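Local coordinates for protein adhesin LabA (Helicobacter pylori, PDB 6GMM) that serves as an adhesin with specificity for LacdiNAc sugars, through which the bacterium probably attaches to the gastric mucosa, at residues 62-67 / 246-251; 252-257 / 301-306. All blocks are in the same frame, centred on the assembly; numbering follows the deposited sequence.

Interaction 1 (62-67 / 246-251)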
loop_
_atom_site.group_PDB
_atom_site.type_symbol
_atom_site.label_atom_id
_atom_site.label_comp_id
_atom_site.label_asym_id
_atom_site.label_seq_id
_atom_site.Cartn_x
_atom_site.Cartn_y
_atom_site.Cartn_z
ATOM N N VAL A 62 0.517 5.392 -4.737
ATOM C CA VAL A 62 0.489 6.825 -4.458
ATOM C C VAL A 62 -0.376 7.459 -5.508
ATOM O O VAL A 62 -1.387 8.060 -5.162
ATOM C CB VAL A 62 1.912 7.439 -4.473
ATOM C CG1 VAL A 62 1.866 8.966 -4.324
ATOM C CG2 VAL A 62 2.794 6.822 -3.402
ATOM N N LEU A 63 -0.014 7.276 -6.798
ATOM C CA LEU A 63 -0.749 7.819 -7.945
ATOM C C LEU A 63 -2.263 7.608 -7.858
ATOM O O LEU A 63 -3.013 8.557 -8.063
ATOM C CB LEU A 63 -0.195 7.203 -9.241
ATOM C CG LEU A 63 0.664 8.138 -10.105
ATOM C CD1 LEU A 63 1.832 8.743 -9.303
ATOM C CD2 LEU A 63 1.180 7.402 -11.353
ATOM N N LEU A 64 -2.720 6.402 -7.512
ATOM C CA LEU A 64 -4.171 6.181 -7.420
ATOM C C LEU A 64 -4.774 6.950 -6.289
ATOM O O LEU A 64 -5.838 7.497 -6.481
ATOM C CB LEU A 64 -4.529 4.680 -7.297
ATOM C CG LEU A 64 -6.025 4.313 -7.466
ATOM C CD1 LEU A 64 -6.577 4.821 -8.763
ATOM C CD2 LEU A 64 -6.243 2.790 -7.320
ATOM N N ALA A 65 -4.118 7.019 -5.123
ATOM C CA ALA A 65 -4.656 7.807 -4.004
ATOM C C ALA A 65 -4.791 9.266 -4.412
ATOM O O ALA A 65 -5.838 9.851 -4.150
ATOM C CB ALA A 65 -3.767 7.684 -2.766
ATOM N N LEU A 66 -3.790 9.831 -5.136
ATOM C CA LEU A 66 -3.841 11.256 -5.550
ATOM C C LEU A 66 -4.946 11.533 -6.579
ATOM O O LEU A 66 -5.812 12.389 -6.344
ATOM C CB LEU A 66 -2.462 11.742 -6.049
ATOM C CG LEU A 66 -1.279 11.568 -5.092
ATOM C CD1 LEU A 66 0.002 11.997 -5.742
ATOM C CD2 LEU A 66 -1.487 12.310 -3.768
ATOM N N ASN A 67 -4.952 10.775 -7.691
ATOM C CA ASN A 67 -5.973 10.873 -8.732
ATOM C C ASN A 67 -7.346 10.631 -8.130
ATOM O O ASN A 67 -8.308 11.284 -8.518
ATOM C CB ASN A 67 -5.714 9.850 -9.827
ATOM C CG ASN A 67 -4.541 10.193 -10.710
ATOM O OD1 ASN A 67 -4.312 11.350 -11.067
ATOM N ND2 ASN A 67 -3.769 9.192 -11.092
ATOM N N GLN A 246 -10.112 7.792 1.926
ATOM C CA GLN A 246 -9.370 8.032 3.175
ATOM C C GLN A 246 -8.444 6.888 3.494
ATOM O O GLN A 246 -7.279 7.130 3.823
ATOM C CB GLN A 246 -10.323 8.282 4.355
ATOM C CG GLN A 246 -11.046 9.644 4.247
ATOM C CD GLN A 246 -10.219 10.824 4.715
ATOM O OE1 GLN A 246 -10.648 11.556 5.622
ATOM N NE2 GLN A 246 -9.063 11.105 4.049
ATOM N N ASP A 247 -8.934 5.638 3.339
ATOM C CA ASP A 247 -8.151 4.420 3.596
ATOM C C ASP A 247 -7.045 4.270 2.521
ATOM O O ASP A 247 -5.933 3.842 2.835
ATOM C CB ASP A 247 -9.093 3.223 3.564
ATOM C CG ASP A 247 -10.043 3.109 4.747
ATOM O OD1 ASP A 247 -9.663 3.541 5.872
ATOM O OD2 ASP A 247 -11.107 2.466 4.589
ATOM N N MET A 248 -7.346 4.654 1.254
ATOM C CA MET A 248 -6.385 4.625 0.148
ATOM C C MET A 248 -5.185 5.523 0.509
ATOM O O MET A 248 -4.040 5.111 0.381
ATOM C CB MET A 248 -7.043 5.152 -1.127
ATOM C CG MET A 248 -7.807 4.108 -1.895
ATOM S SD MET A 248 -8.628 4.822 -3.333
ATOM C CE MET A 248 -7.265 4.994 -4.395
ATOM N N ILE A 249 -5.464 6.724 1.021
ATOM C CA ILE A 249 -4.454 7.697 1.451
ATOM C C ILE A 249 -3.638 7.120 2.638
ATOM O O ILE A 249 -2.403 7.218 2.643
ATOM C CB ILE A 249 -5.185 9.024 1.826
ATOM C CG1 ILE A 249 -5.684 9.755 0.560
ATOM C CG2 ILE A 249 -4.316 9.940 2.725
ATOM C CD1 ILE A 249 -6.845 10.834 0.811
ATOM N N LYS A 250 -4.352 6.533 3.635
ATOM C CA LYS A 250 -3.750 5.987 4.839
ATOM C C LYS A 250 -2.773 4.847 4.495
ATOM O O LYS A 250 -1.609 4.888 4.907
ATOM C CB LYS A 250 -4.839 5.606 5.866
ATOM C CG LYS A 250 -4.384 4.590 6.916
ATOM C CD LYS A 250 -5.415 4.393 8.030
ATOM C CE LYS A 250 -4.969 3.369 9.059
ATOM N NZ LYS A 250 -5.707 3.505 10.348
ATOM N N ASN A 251 -3.218 3.902 3.662
ATOM C CA ASN A 251 -2.409 2.775 3.198
ATOM C C ASN A 251 -1.223 3.215 2.319
ATOM O O ASN A 251 -0.102 2.821 2.601
ATOM C CB ASN A 251 -3.286 1.724 2.517
ATOM C CG ASN A 251 -4.067 0.859 3.493
ATOM O OD1 ASN A 251 -3.510 0.255 4.403
ATOM N ND2 ASN A 251 -5.377 0.754 3.320
#
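M248 reaches from helix 239-264 to the flank of L64 on helix 57-76, and its terminal methyl does the touching. CE sits 3.4 Å from L64 CG, tighter than usual for two carbons, and 3.8 Å from L64 CD2. The M248 chain leaves its helix with CG beside the backbone N (chi1 -85°), runs extended through chi2 and bends at chi3, which turns the methyl in toward the opposing backbone: CE also lies 3.6 Å from L64 O and 3.8 Å from A65 N. The methionine chain runs at a slant across the leucine rather than along it. The second kind of contact is close backbone approach over a small residue. A65 points its CB at the other helix and meets the main chain there, 4.1 Å from M248 O. I249 flanks it, with CG1 4.4 Å from A65 CB. The helices run roughly antiparallel (147°), their axes 9.0 Å apart, as neighbours in the long helical bundle of this SabA-like adhesin domain. Other helices close the sides of this buried contact: F311 of helix 287-311 packs on both L64 and M248, V358 of helix 354-366 on L64, while L192 and I199 of helix 188-205 lie against A65 and I249 respectively.

Interaction 2 (252-257 / 301-306)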
loop_
_atom_site.group_PDB
_atom_site.type_symbol
_atom_site.label_atom_id
_atom_site.label_comp_id
_atom_site.label_asym_id
_atom_site.label_seq_id
_atom_site.Cartn_x
_atom_site.Cartn_y
_atom_site.Cartn_z
ATOM N N ALA A 252 -1.436 4.054 1.302
ATOM C CA ALA A 252 -0.316 4.550 0.463
ATOM C C ALA A 252 0.726 5.356 1.310
ATOM O O ALA A 252 1.900 5.374 0.955
ATOM C CB ALA A 252 -0.847 5.439 -0.660
ATOM N N ALA A 253 0.277 6.046 2.392
ATOM C CA ALA A 253 1.165 6.823 3.271
ATOM C C ALA A 253 2.045 5.864 4.059
ATOM O O ALA A 253 3.237 6.129 4.229
ATOM C CB ALA A 253 0.362 7.705 4.223
ATOM N N ILE A 254 1.473 4.711 4.466
ATOM C CA ILE A 254 2.234 3.662 5.168
ATOM C C ILE A 254 3.349 3.152 4.215
ATOM O O ILE A 254 4.511 3.097 4.625
ATOM C CB ILE A 254 1.331 2.537 5.769
ATOM C CG1 ILE A 254 0.404 3.117 6.880
ATOM C CG2 ILE A 254 2.199 1.381 6.352
ATOM C CD1 ILE A 254 -0.634 2.030 7.640
ATOM N N ALA A 255 3.013 2.919 2.924
ATOM C CA ALA A 255 3.987 2.452 1.917
ATOM C C ALA A 255 5.143 3.444 1.739
ATOM O O ALA A 255 6.260 3.031 1.474
ATOM C CB ALA A 255 3.290 2.225 0.580
ATOM N N VAL A 256 4.856 4.759 1.871
ATOM C CA VAL A 256 5.790 5.877 1.684
ATOM C C VAL A 256 6.759 5.937 2.860
ATOM O O VAL A 256 7.936 6.186 2.624
ATOM C CB VAL A 256 5.024 7.213 1.408
ATOM C CG1 VAL A 256 5.973 8.411 1.400
ATOM C CG2 VAL A 256 4.279 7.136 0.083
ATOM N N GLU A 257 6.283 5.669 4.107
ATOM C CA GLU A 257 7.122 5.613 5.319
ATOM C C GLU A 257 8.111 4.429 5.222
ATOM O O GLU A 257 9.301 4.575 5.524
ATOM C CB GLU A 257 6.255 5.395 6.584
ATOM C CG GLU A 257 5.875 6.663 7.336
ATOM C CD GLU A 257 7.035 7.439 7.943
ATOM O OE1 GLU A 257 7.597 6.992 8.970
ATOM O OE2 GLU A 257 7.351 8.524 7.410
ATOM N N LEU A 301 4.284 -3.858 -0.392
ATOM C CA LEU A 301 3.425 -4.717 -1.201
ATOM C C LEU A 301 2.037 -4.935 -0.568
ATOM O O LEU A 301 1.014 -4.826 -1.267
ATOM C CB LEU A 301 4.148 -6.044 -1.495
ATOM C CG LEU A 301 5.364 -5.878 -2.428
ATOM C CD1 LEU A 301 6.067 -7.213 -2.703
ATOM C CD2 LEU A 301 4.984 -5.134 -3.721
ATOM N N ASN A 302 1.999 -5.147 0.772
ATOM C CA ASN A 302 0.742 -5.340 1.512
ATOM C C ASN A 302 -0.111 -4.099 1.277
ATOM O O ASN A 302 -1.251 -4.222 0.810
ATOM C CB ASN A 302 1.018 -5.516 3.025
ATOM C CG ASN A 302 -0.206 -5.521 3.921
ATOM O OD1 ASN A 302 -0.707 -4.473 4.356
ATOM N ND2 ASN A 302 -0.691 -6.705 4.249
ATOM N N ARG A 303 0.482 -2.913 1.533
ATOM C CA ARG A 303 -0.177 -1.612 1.391
ATOM C C ARG A 303 -0.631 -1.297 -0.028
ATOM O O ARG A 303 -1.777 -0.888 -0.184
ATOM C CB ARG A 303 0.697 -0.491 1.970
ATOM C CG ARG A 303 0.990 -0.694 3.462
ATOM C CD ARG A 303 -0.273 -0.832 4.294
ATOM N NE ARG A 303 0.044 -1.324 5.633
ATOM C CZ ARG A 303 -0.805 -1.349 6.652
ATOM N NH1 ARG A 303 -0.415 -1.799 7.838
ATOM N NH2 ARG A 303 -2.044 -0.894 6.504
ATOM N N ALA A 304 0.221 -1.518 -1.062
ATOM C CA ALA A 304 -0.167 -1.278 -2.475
ATOM C C ALA A 304 -1.406 -2.131 -2.812
ATOM O O ALA A 304 -2.365 -1.629 -3.367
ATOM C CB ALA A 304 0.976 -1.628 -3.414
ATOM N N GLN A 305 -1.408 -3.396 -2.453
ATOM C CA GLN A 305 -2.579 -4.256 -2.663
ATOM C C GLN A 305 -3.813 -3.737 -1.873
ATOM O O GLN A 305 -4.927 -3.756 -2.415
ATOM C CB GLN A 305 -2.242 -5.730 -2.287
ATOM C CG GLN A 305 -3.388 -6.732 -2.538
ATOM C CD GLN A 305 -3.953 -6.769 -3.950
ATOM O OE1 GLN A 305 -3.281 -6.466 -4.947
ATOM N NE2 GLN A 305 -5.192 -7.223 -4.064
ATOM N N ALA A 306 -3.618 -3.235 -0.618
ATOM C CA ALA A 306 -4.744 -2.741 0.195
ATOM C C ALA A 306 -5.392 -1.520 -0.439
ATOM O O ALA A 306 -6.609 -1.308 -0.309
ATOM C CB ALA A 306 -4.290 -2.426 1.602
#
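I254 packs against the long side chain of R303, and the two cross at a slant instead of running side by side. The isoleucine's longer branch ends over the middle of the guanidinium: CD1 stands 3.4 Å above the plane, at 3.5 Å from R303 CZ. Its shorter branch, CG2, meets the stem of the arginine, 3.5 Å from R303 NE and 3.8 Å from R303 CG. R303 gets there by a bend at chi2 (-56°), after which the chain runs out extended and lays its flat end across the isoleucine. The two faces of the guanidinium differ: a methyl over the centre of one, the amide oxygen N302 OD1 near the rim of the other. Nearer the backbone, A255 and R303 meet through their first side-chain carbons, CB to CB at 4.0 Å, where the two backbones come nearest. The polar end is held from both helices: NE pairs in a salt bridge with E299, one turn earlier on helix 287-311, and N251 of helix 239-264 is a second partner. These bonds would fix the rotation of the guanidinium and keep its face on I254. The arrangement is side-chain packing between two successive long helices of the adhesin's helical bundle, with an arginine laid over an isoleucine at its partly exposed edge.

Interactions 1 and 2 follow one another on helix 239-264, their centres 9 Å apart, and use different sides of it: 246-251 packs against helix 57-76, 252-257 against helix 287-311. They also touch directly. N251, the last residue of 246-251, lies with OD1 2.8 Å from R303 NH2, a probable hydrogen bond that bridges the two contacts. Apolar packing continues the join, with V62 CG2 3.8 Å from V256 CG2 and A65 CB 4.2 Å from A252 CB. The three helices pack together near the middle of the chain, interaction 1 buried and interaction 2 partly exposed at its edge.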